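Vestitone reductase (Medicago sativa, PDB 2P4H) catalyses the stereospecific NADPH-dependent reduction of (3R)-vestitone to an isoflavanol, the penultimate step in making the defence compound medicarpin. Local coordinates at residues 145-148 against 149-153; 158-161 against 162-166; 197-201 against 202-206; 313-316 against 317-321. All coordinates share one frame; numbering follows the deposited sequence.

Contact 1 (145-148 against 149-153)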
loop_
_atom_site.group_PDB
_atom_site.type_symbol
_atom_site.label_atom_id
_atom_site.label_comp_id
_atom_site.label_asym_id
_atom_site.label_seq_id
_atom_site.Cartn_x
_atom_site.Cartn_y
_atom_site.Cartn_z
ATOM N N SER A 145 5.365 14.010 7.297
ATOM C CA SER A 145 6.135 14.767 6.323
ATOM C C SER A 145 5.700 16.227 6.455
ATOM O O SER A 145 4.573 16.513 6.871
ATOM C CB SER A 145 5.855 14.265 4.904
ATOM O OG SER A 145 6.493 13.023 4.674
ATOM N N ASP A 146 6.602 17.137 6.101
ATOM C CA ASP A 146 6.350 18.576 6.174
ATOM C C ASP A 146 5.926 19.066 4.790
ATOM O O ASP A 146 6.753 19.178 3.886
ATOM C CB ASP A 146 7.635 19.287 6.609
ATOM C CG ASP A 146 7.424 20.757 6.916
ATOM O OD1 ASP A 146 6.690 21.430 6.166
ATOM O OD2 ASP A 146 8.012 21.239 7.907
ATOM N N VAL A 147 4.638 19.354 4.624
ATOM C CA VAL A 147 4.116 19.810 3.339
ATOM C C VAL A 147 4.730 21.128 2.861
ATOM O O VAL A 147 5.006 21.292 1.671
ATOM C CB VAL A 147 2.575 19.949 3.389
ATOM C CG1 VAL A 147 2.056 20.555 2.093
ATOM C CG2 VAL A 147 1.945 18.579 3.613
ATOM N N ASP A 148 4.945 22.065 3.778
ATOM C CA ASP A 148 5.533 23.343 3.395
ATOM C C ASP A 148 6.952 23.138 2.880
ATOM O O ASP A 148 7.360 23.756 1.896
ATOM C CB ASP A 148 5.540 24.309 4.580
ATOM C CG ASP A 148 4.145 24.614 5.087
ATOM O OD1 ASP A 148 3.246 24.843 4.251
ATOM O OD2 ASP A 148 3.947 24.631 6.321
ATOM N N LEU A 149 7.696 22.255 3.538
ATOM C CA LEU A 149 9.066 21.968 3.133
ATOM C C LEU A 149 9.074 21.269 1.777
ATOM O O LEU A 149 9.917 21.545 0.924
ATOM C CB LEU A 149 9.750 21.078 4.172
ATOM C CG LEU A 149 11.251 20.859 3.978
ATOM C CD1 LEU A 149 11.980 22.190 4.106
ATOM C CD2 LEU A 149 11.762 19.871 5.015
ATOM N N LEU A 150 8.131 20.356 1.581
ATOM C CA LEU A 150 8.040 19.632 0.322
ATOM C C LEU A 150 7.789 20.580 -0.843
ATOM O O LEU A 150 8.412 20.458 -1.896
ATOM C CB LEU A 150 6.916 18.590 0.389
ATOM C CG LEU A 150 7.212 17.298 1.152
ATOM C CD1 LEU A 150 5.914 16.558 1.433
ATOM C CD2 LEU A 150 8.162 16.434 0.331
ATOM N N ARG A 151 6.879 21.529 -0.644
ATOM C CA ARG A 151 6.529 22.489 -1.686
ATOM C C ARG A 151 7.613 23.508 -2.017
ATOM O O ARG A 151 7.673 24.005 -3.142
ATOM C CB ARG A 151 5.243 23.224 -1.302
ATOM C CG ARG A 151 4.001 22.361 -1.409
ATOM C CD ARG A 151 2.786 23.048 -0.806
ATOM N NE ARG A 151 1.559 22.312 -1.096
ATOM C CZ ARG A 151 0.417 22.468 -0.437
ATOM N NH1 ARG A 151 0.338 23.334 0.564
ATOM N NH2 ARG A 151 -0.647 21.758 -0.783
ATOM N N SER A 152 8.465 23.817 -1.046
ATOM C CA SER A 152 9.529 24.791 -1.269
ATOM C C SER A 152 10.832 24.156 -1.745
ATOM O O SER A 152 11.437 24.621 -2.711
ATOM C CB SER A 152 9.785 25.595 0.006
ATOM O OG SER A 152 10.149 24.753 1.086
ATOM N N VAL A 153 11.257 23.091 -1.070
ATOM C CA VAL A 153 12.496 22.401 -1.419
ATOM C C VAL A 153 12.330 21.494 -2.640
ATOM O O VAL A 153 13.266 21.303 -3.419
ATOM C CB VAL A 153 13.013 21.587 -0.214
ATOM C CG1 VAL A 153 14.249 20.791 -0.603
ATOM C CG2 VAL A 153 13.340 22.535 0.938
#
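The guanidinium of Arg-151 has the CG1 methyl of Val-147 over one face. CG1 sits 3.4 Å above the guanidinium plane of Arg-151, displaced toward the rim of the group. The two side chains run alongside each other and point the same way, one helical turn apart. In Val-147 the methyl CG1 lies anti to the backbone N (chi1 174°), which turns it toward the arginine. The Arg-151 chain is extended from CG to NE and carries the flat group across that methyl. Its far end packs on Leu-166 of helix 158-177.

The other flat group is the Asp-146 carboxylate. OD1 of Asp-146 accepts from Leu-149 N at 2.9 Å. The donor meets it from above the carboxylate plane, 58° out of it. CG of Asp-146 also rests against CB of Leu-149 at 3.6 Å, the two side chains crossing at about a right angle. The capping bond therefore satisfies a backbone N-H of the first turn, and the carboxylate charge probably suits the positive end of the helix dipole.

The backbone continues the turn. Leu-150 N donates to Asp-146 O at 2.9 Å, and Arg-151 N to Val-147 O at 3.0 Å. Leu-150 is buried. Its CD1 reaches CB of Ser-145 at 4.2 Å, and its side chain also packs on Ala-161, Val-162 and Phe-131. The hydroxyl of Ser-145 is held elsewhere, by Ser-127 O and Phe-131 N.

This is an aspartate N-cap at the start of the short helix 147-153, which packs against helix 158-177 in the Rossmann-type reductase fold.

Contact 2 (158-161 against 162-166)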
loop_
_atom_site.group_PDB
_atom_site.type_symbol
_atom_site.label_atom_id
_atom_site.label_comp_id
_atom_site.label_asym_id
_atom_site.label_seq_id
_atom_site.Cartn_x
_atom_site.Cartn_y
_atom_site.Cartn_z
ATOM N N TRP A 158 8.156 14.894 -4.558
ATOM C CA TRP A 158 7.429 15.756 -3.630
ATOM C C TRP A 158 5.928 15.871 -3.886
ATOM O O TRP A 158 5.154 15.969 -2.937
ATOM C CB TRP A 158 8.045 17.160 -3.585
ATOM C CG TRP A 158 7.851 17.981 -4.818
ATOM C CD1 TRP A 158 8.621 17.971 -5.946
ATOM C CD2 TRP A 158 6.823 18.953 -5.041
ATOM N NE1 TRP A 158 8.137 18.883 -6.857
ATOM C CE2 TRP A 158 7.034 19.498 -6.327
ATOM C CE3 TRP A 158 5.742 19.417 -4.277
ATOM C CZ2 TRP A 158 6.204 20.487 -6.868
ATOM C CZ3 TRP A 158 4.915 20.402 -4.816
ATOM C CH2 TRP A 158 5.153 20.925 -6.101
ATOM N N ASN A 159 5.512 15.870 -5.150
ATOM C CA ASN A 159 4.088 15.976 -5.474
ATOM C C ASN A 159 3.302 14.830 -4.846
ATOM O O ASN A 159 2.279 15.046 -4.191
ATOM C CB ASN A 159 3.881 15.969 -6.991
ATOM C CG ASN A 159 4.220 17.298 -7.633
ATOM O OD1 ASN A 159 3.523 18.294 -7.432
ATOM N ND2 ASN A 159 5.298 17.322 -8.410
ATOM N N TYR A 160 3.786 13.612 -5.051
ATOM C CA TYR A 160 3.135 12.429 -4.505
ATOM C C TYR A 160 3.138 12.477 -2.979
ATOM O O TYR A 160 2.145 12.144 -2.337
ATOM C CB TYR A 160 3.850 11.168 -5.006
ATOM C CG TYR A 160 3.335 9.869 -4.423
ATOM C CD1 TYR A 160 3.958 9.276 -3.328
ATOM C CD2 TYR A 160 2.226 9.227 -4.975
ATOM C CE1 TYR A 160 3.495 8.073 -2.796
ATOM C CE2 TYR A 160 1.754 8.025 -4.449
ATOM C CZ TYR A 160 2.394 7.454 -3.362
ATOM O OH TYR A 160 1.937 6.263 -2.842
ATOM N N ALA A 161 4.254 12.909 -2.397
ATOM C CA ALA A 161 4.359 12.991 -0.948
ATOM C C ALA A 161 3.350 13.981 -0.371
ATOM O O ALA A 161 2.719 13.711 0.649
ATOM C CB ALA A 161 5.778 13.383 -0.546
ATOM N N VAL A 162 3.198 15.132 -1.019
ATOM C CA VAL A 162 2.241 16.124 -0.543
ATOM C C VAL A 162 0.839 15.525 -0.576
ATOM O O VAL A 162 0.081 15.637 0.390
ATOM C CB VAL A 162 2.260 17.403 -1.414
ATOM C CG1 VAL A 162 1.098 18.315 -1.029
ATOM C CG2 VAL A 162 3.579 18.139 -1.228
ATOM N N SER A 163 0.510 14.876 -1.691
ATOM C CA SER A 163 -0.796 14.253 -1.867
ATOM C C SER A 163 -1.106 13.256 -0.753
ATOM O O SER A 163 -2.161 13.324 -0.121
ATOM C CB SER A 163 -0.857 13.544 -3.226
ATOM O OG SER A 163 -2.140 12.980 -3.454
ATOM N N LYS A 164 -0.177 12.339 -0.512
ATOM C CA LYS A 164 -0.358 11.320 0.513
ATOM C C LYS A 164 -0.480 11.907 1.916
ATOM O O LYS A 164 -1.301 11.462 2.716
ATOM C CB LYS A 164 0.813 10.331 0.486
ATOM C CG LYS A 164 1.080 9.655 -0.857
ATOM C CD LYS A 164 -0.008 8.674 -1.255
ATOM C CE LYS A 164 -1.198 9.371 -1.884
ATOM N NZ LYS A 164 -2.175 8.395 -2.446
ATOM N N THR A 165 0.342 12.906 2.219
ATOM C CA THR A 165 0.317 13.523 3.537
ATOM C C THR A 165 -1.015 14.226 3.797
ATOM O O THR A 165 -1.647 14.015 4.834
ATOM C CB THR A 165 1.475 14.533 3.690
ATOM O OG1 THR A 165 2.720 13.865 3.442
ATOM C CG2 THR A 165 1.496 15.115 5.097
ATOM N N LEU A 166 -1.439 15.059 2.851
ATOM C CA LEU A 166 -2.697 15.781 3.004
ATOM C C LEU A 166 -3.885 14.828 3.058
ATOM O O LEU A 166 -4.812 15.026 3.843
ATOM C CB LEU A 166 -2.886 16.768 1.850
ATOM C CG LEU A 166 -1.882 17.920 1.789
ATOM C CD1 LEU A 166 -2.205 18.812 0.599
ATOM C CD2 LEU A 166 -1.934 18.719 3.081
#
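Lys-164 lays its aliphatic chain over one face of the Tyr-160 ring. Its CG lies 3.7 Å from the centroid of the Tyr-160 ring and 19° off the normal, a CH-pi contact. CD of Lys-164 comes to 3.4 Å from CZ of Tyr-160. The lysine chain bends at chi2 (-69°) and chi3 (82°), which folds it across the ring. Its NZ goes on to bond Ser-83 OG.

Tyr-160 and Lys-164 stand in the YxxxK spacing of the short-chain dehydrogenase/reductase superfamily. By similarity Tyr-160 binds NADP(+), so this pairing probably belongs to the cofactor site. A serine in place of Lys-164 would probably leave Ser-83 without its mate and the Tyr-160 ring without cover on that face.

The buried side of the helix is tight. Two donors of Thr-165 grip Ala-161 O from opposite faces of its carbonyl plane. OG1 of Thr-165 lies 2.8 Å from Ala-161 O, and Thr-165 N lies 3.0 Å from the same oxygen. Ala-161 packs on Phe-131, while Thr-165 meets Ser-145 and Val-147.

The start of the helix is looser. CG2 of Val-162 only approaches the Trp-158 ring edge, 4.0 Å from CE3. Over one face of that indole, toward its rim, lies ND2 of the exposed Asn-159.

Contact 3 (197-201 against 202-206)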
loop_
_atom_site.group_PDB
_atom_site.type_symbol
_atom_site.label_atom_id
_atom_site.label_comp_id
_atom_site.label_asym_id
_atom_site.label_seq_id
_atom_site.Cartn_x
_atom_site.Cartn_y
_atom_site.Cartn_z
ATOM N N PRO A 197 -2.351 -6.590 -14.442
ATOM C CA PRO A 197 -1.772 -6.626 -15.789
ATOM C C PRO A 197 -0.420 -5.966 -16.058
ATOM O O PRO A 197 0.210 -6.255 -17.073
ATOM C CB PRO A 197 -2.889 -6.035 -16.652
ATOM C CG PRO A 197 -3.526 -5.053 -15.735
ATOM C CD PRO A 197 -3.616 -5.833 -14.440
ATOM N N LYS A 198 0.033 -5.091 -15.168
ATOM C CA LYS A 198 1.319 -4.428 -15.364
ATOM C C LYS A 198 2.248 -4.645 -14.178
ATOM O O LYS A 198 1.791 -4.887 -13.061
ATOM C CB LYS A 198 1.121 -2.924 -15.572
ATOM C CG LYS A 198 0.342 -2.557 -16.823
ATOM C CD LYS A 198 0.221 -1.048 -16.963
ATOM C CE LYS A 198 -0.532 -0.671 -18.227
ATOM N NZ LYS A 198 -0.654 0.807 -18.374
ATOM N N LEU A 199 3.551 -4.558 -14.426
ATOM C CA LEU A 199 4.544 -4.722 -13.367
ATOM C C LEU A 199 4.428 -3.555 -12.387
ATOM O O LEU A 199 4.605 -2.399 -12.772
ATOM C CB LEU A 199 5.953 -4.737 -13.969
ATOM C CG LEU A 199 7.119 -4.816 -12.976
ATOM C CD1 LEU A 199 7.075 -6.146 -12.237
ATOM C CD2 LEU A 199 8.434 -4.663 -13.718
ATOM N N PRO A 200 4.120 -3.837 -11.106
ATOM C CA PRO A 200 4.004 -2.737 -10.142
ATOM C C PRO A 200 5.315 -1.969 -9.999
ATOM O O PRO A 200 6.392 -2.560 -9.934
ATOM C CB PRO A 200 3.610 -3.444 -8.844
ATOM C CG PRO A 200 2.878 -4.664 -9.325
ATOM C CD PRO A 200 3.728 -5.118 -10.494
ATOM N N ASP A 201 5.212 -0.647 -9.940
ATOM C CA ASP A 201 6.372 0.216 -9.807
ATOM C C ASP A 201 7.218 -0.143 -8.584
ATOM O O ASP A 201 8.444 -0.154 -8.656
ATOM C CB ASP A 201 5.912 1.675 -9.710
ATOM C CG ASP A 201 7.065 2.643 -9.586
ATOM O OD1 ASP A 201 7.854 2.752 -10.547
ATOM O OD2 ASP A 201 7.182 3.293 -8.526
ATOM N N SER A 202 6.566 -0.439 -7.464
ATOM C CA SER A 202 7.290 -0.778 -6.246
ATOM C C SER A 202 8.138 -2.035 -6.424
ATOM O O SER A 202 9.237 -2.134 -5.874
ATOM C CB SER A 202 6.315 -0.957 -5.079
ATOM O OG SER A 202 5.346 -1.945 -5.366
ATOM N N ILE A 203 7.630 -2.991 -7.193
ATOM C CA ILE A 203 8.373 -4.220 -7.438
ATOM C C ILE A 203 9.517 -3.954 -8.414
ATOM O O ILE A 203 10.622 -4.469 -8.238
ATOM C CB ILE A 203 7.432 -5.332 -7.966
ATOM C CG1 ILE A 203 6.433 -5.700 -6.862
ATOM C CG2 ILE A 203 8.238 -6.550 -8.419
ATOM C CD1 ILE A 203 5.441 -6.788 -7.237
ATOM N N GLU A 204 9.268 -3.144 -9.439
ATOM C CA GLU A 204 10.329 -2.835 -10.388
ATOM C C GLU A 204 11.489 -2.168 -9.646
ATOM O O GLU A 204 12.656 -2.487 -9.879
ATOM C CB GLU A 204 9.803 -1.916 -11.497
ATOM C CG GLU A 204 10.862 -1.520 -12.520
ATOM C CD GLU A 204 10.264 -0.908 -13.770
ATOM O OE1 GLU A 204 9.312 -0.111 -13.648
ATOM O OE2 GLU A 204 10.756 -1.220 -14.874
ATOM N N LYS A 205 11.167 -1.256 -8.735
ATOM C CA LYS A 205 12.200 -0.571 -7.970
ATOM C C LYS A 205 12.904 -1.503 -6.989
ATOM O O LYS A 205 14.124 -1.444 -6.841
ATOM C CB LYS A 205 11.598 0.621 -7.220
ATOM C CG LYS A 205 11.118 1.730 -8.142
ATOM C CD LYS A 205 10.554 2.901 -7.362
ATOM C CE LYS A 205 10.112 4.006 -8.305
ATOM N NZ LYS A 205 11.209 4.400 -9.231
ATOM N N ALA A 206 12.137 -2.361 -6.322
ATOM C CA ALA A 206 12.707 -3.299 -5.357
ATOM C C ALA A 206 13.634 -4.318 -6.019
ATOM O O ALA A 206 14.558 -4.835 -5.382
ATOM C CB ALA A 206 11.585 -4.022 -4.614
HETATM O O HOH W 1 6.759 -0.918 -13.294
HETATM O O HOH W 2 9.900 1.629 -11.567
#
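Asp-201 has CG anti to its own N (chi1 -179°), and Lys-205 bends at its last torsion (chi4 -54°). The two side chains meet one turn apart on the helix. It is the CE methylene of Lys-205 that comes close, 3.0 Å from OD2 of Asp-201. The charged ends are farther apart: NZ of Lys-205 is 4.0 Å from OD1 of Asp-201, a long salt bridge.

Glu-204 has an extended chain, and water links it to two groups. One water donates to Leu-199 O and to OE1 of Glu-204. A second donates to OD1 of Asp-201 and again to OE1 of Glu-204. The two carboxylates are like charges, with OD1 of Asp-201 at 4.5 Å from OE1 of Glu-204. The second water, which donates to both, and the nearby lysine probably ease their repulsion.

The other side is apolar. CG of Pro-200 lies 3.9 Å from CD1 of Ile-203, the two side chains running alongside each other. Leu-199 divides its branches. Its CD1 meets CG2 of Ile-203 at 4.0 Å, and its CD2 meets CB of Glu-204 at 3.8 Å. Phe-194 packs on Leu-199, Pro-200 and Ile-203.

Glu-204 N donates to Pro-200 O at 3.0 Å, nearly along the C=O axis. The hydroxyl of Ser-202 bonds Ile-190 O.

Pro-200 holds the N-cap position of helix 201-206. Its ring and Ile-203 touch Phe-12, a predicted NADP(+)-binding residue, so this helix start packs beside the glycine-rich cofactor loop of the Rossmann-type fold.

Contact 4 (313-316 against 317-321)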
loop_
_atom_site.group_PDB
_atom_site.type_symbol
_atom_site.label_atom_id
_atom_site.label_comp_id
_atom_site.label_asym_id
_atom_site.label_seq_id
_atom_site.Cartn_x
_atom_site.Cartn_y
_atom_site.Cartn_z
ATOM N N ILE A 313 10.097 -12.317 -7.623
ATOM C CA ILE A 313 10.929 -12.824 -8.705
ATOM C C ILE A 313 10.258 -13.941 -9.501
ATOM O O ILE A 313 10.262 -13.906 -10.736
ATOM C CB ILE A 313 12.303 -13.270 -8.155
ATOM C CG1 ILE A 313 13.122 -12.022 -7.804
ATOM C CG2 ILE A 313 13.036 -14.137 -9.171
ATOM C CD1 ILE A 313 14.383 -12.299 -7.012
ATOM N N GLN A 314 9.663 -14.915 -8.817
ATOM C CA GLN A 314 8.993 -16.005 -9.526
ATOM C C GLN A 314 7.816 -15.474 -10.344
ATOM O O GLN A 314 7.576 -15.926 -11.469
ATOM C CB GLN A 314 8.492 -17.076 -8.550
ATOM C CG GLN A 314 9.578 -17.778 -7.739
ATOM C CD GLN A 314 10.770 -18.210 -8.578
ATOM O OE1 GLN A 314 10.621 -18.633 -9.727
ATOM N NE2 GLN A 314 11.960 -18.123 -7.998
ATOM N N CYS A 315 7.082 -14.511 -9.792
ATOM C CA CYS A 315 5.938 -13.949 -10.499
ATOM C C CYS A 315 6.425 -13.214 -11.745
ATOM O O CYS A 315 5.849 -13.353 -12.827
ATOM C CB CYS A 315 5.155 -12.999 -9.586
ATOM S SG CYS A 315 3.559 -12.477 -10.261
ATOM N N CYS A 316 7.496 -12.441 -11.600
ATOM C CA CYS A 316 8.049 -11.716 -12.737
ATOM C C CYS A 316 8.517 -12.672 -13.831
ATOM O O CYS A 316 8.328 -12.405 -15.018
ATOM C CB CYS A 316 9.213 -10.830 -12.289
ATOM S SG CYS A 316 8.691 -9.314 -11.463
ATOM N N LYS A 317 9.131 -13.783 -13.436
ATOM C CA LYS A 317 9.601 -14.769 -14.409
ATOM C C LYS A 317 8.424 -15.364 -15.174
ATOM O O LYS A 317 8.464 -15.494 -16.399
ATOM C CB LYS A 317 10.377 -15.880 -13.697
ATOM C CG LYS A 317 11.736 -15.439 -13.174
ATOM C CD LYS A 317 12.316 -16.443 -12.192
ATOM C CE LYS A 317 12.512 -17.813 -12.818
ATOM N NZ LYS A 317 13.017 -18.789 -11.807
ATOM N N GLU A 318 7.370 -15.716 -14.448
ATOM C CA GLU A 318 6.177 -16.299 -15.050
ATOM C C GLU A 318 5.517 -15.364 -16.054
ATOM O O GLU A 318 5.031 -15.801 -17.102
ATOM C CB GLU A 318 5.154 -16.639 -13.965
ATOM C CG GLU A 318 5.551 -17.771 -13.038
ATOM C CD GLU A 318 4.658 -17.848 -11.813
ATOM O OE1 GLU A 318 3.497 -17.384 -11.889
ATOM O OE2 GLU A 318 5.110 -18.379 -10.778
ATOM N N LYS A 319 5.508 -14.075 -15.732
ATOM C CA LYS A 319 4.864 -13.081 -16.577
ATOM C C LYS A 319 5.740 -12.411 -17.631
ATOM O O LYS A 319 5.265 -11.560 -18.386
ATOM C CB LYS A 319 4.190 -12.035 -15.685
ATOM C CG LYS A 319 3.072 -12.629 -14.833
ATOM C CD LYS A 319 2.360 -11.577 -14.000
ATOM C CE LYS A 319 1.219 -12.187 -13.199
ATOM N NZ LYS A 319 0.156 -12.764 -14.074
ATOM N N GLY A 320 7.011 -12.795 -17.688
ATOM C CA GLY A 320 7.904 -12.244 -18.693
ATOM C C GLY A 320 8.621 -10.944 -18.389
ATOM O O GLY A 320 9.169 -10.316 -19.293
ATOM N N TYR A 321 8.630 -10.528 -17.128
ATOM C CA TYR A 321 9.317 -9.296 -16.759
ATOM C C TYR A 321 10.754 -9.613 -16.363
ATOM O O TYR A 321 11.586 -8.716 -16.244
ATOM C CB TYR A 321 8.579 -8.606 -15.611
ATOM C CG TYR A 321 7.172 -8.203 -15.985
ATOM C CD1 TYR A 321 6.938 -7.254 -16.981
ATOM C CD2 TYR A 321 6.073 -8.791 -15.364
ATOM C CE1 TYR A 321 5.639 -6.903 -17.350
ATOM C CE2 TYR A 321 4.771 -8.450 -15.723
ATOM C CZ TYR A 321 4.560 -7.509 -16.716
ATOM O OH TYR A 321 3.269 -7.192 -17.080
HETATM O O HOH W 3 14.534 -19.268 -8.844
#
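Cys-316 O accepts the shortest bond here, from Tyr-321 N at 2.8 Å. The donor is tilted 26° from the carbonyl plane. Beside this bond, CB of Tyr-321 packs on CB of Cys-316 at 4.0 Å.

Farther back, Gln-314 and Lys-317 lie side by side and point the same way. NZ of Lys-317 donates to OE1 of Gln-314 at 3.2 Å, in the carbonyl plane and on a lone pair. The Gln-314 chain bends at chi2 (-46°), which brings its amide round to the lysine. NE2 of Gln-314 bonds OD1 of Asp-310 and a water, which fixes the amide's rotation. An alanine at Gln-314 would probably leave the Lys-317 ammonium without this acceptor and Asp-310 OD1 without its amide donor.

CD of Lys-317 also touches CG2 of Ile-313 at 3.9 Å. On another side, SG of Cys-315 meets CE of Lys-319 at 3.8 Å. Glu-318 turns its carboxylate to a salt bridge with Arg-193.

Gly-320 has positive phi (87°), where a side chain would jam against the preceding carbonyl. Tyr-321 N bonds back to Cys-316 O, and Gly-320 N bonds weakly to Lys-317 O. Together these make the Schellman motif that ends the C-terminal helix 305-319.

How the contacts relate
Along the chain the four contacts come in series, and none encloses or crosses another. Each is local and closes a turn of helix or a helix end. Contact 1 starts helix 147-153. Contact 2 follows on the next helix, 158-177, and the two touch, with Leu-150 O 3.7 Å from Trp-158 CB. Contact 3 opens helix 201-206, about 20 Å from contact 2 between centres. Contact 4 finishes helix 305-319 near the C terminus. It lies against contact 3, where Leu-199 CD1 is 3.6 Å from Cys-316 SG. The result is two pairs: one reaching strand 119-125 of the parallel sheet through contact 2, one joining the 197-206 region to the last helix.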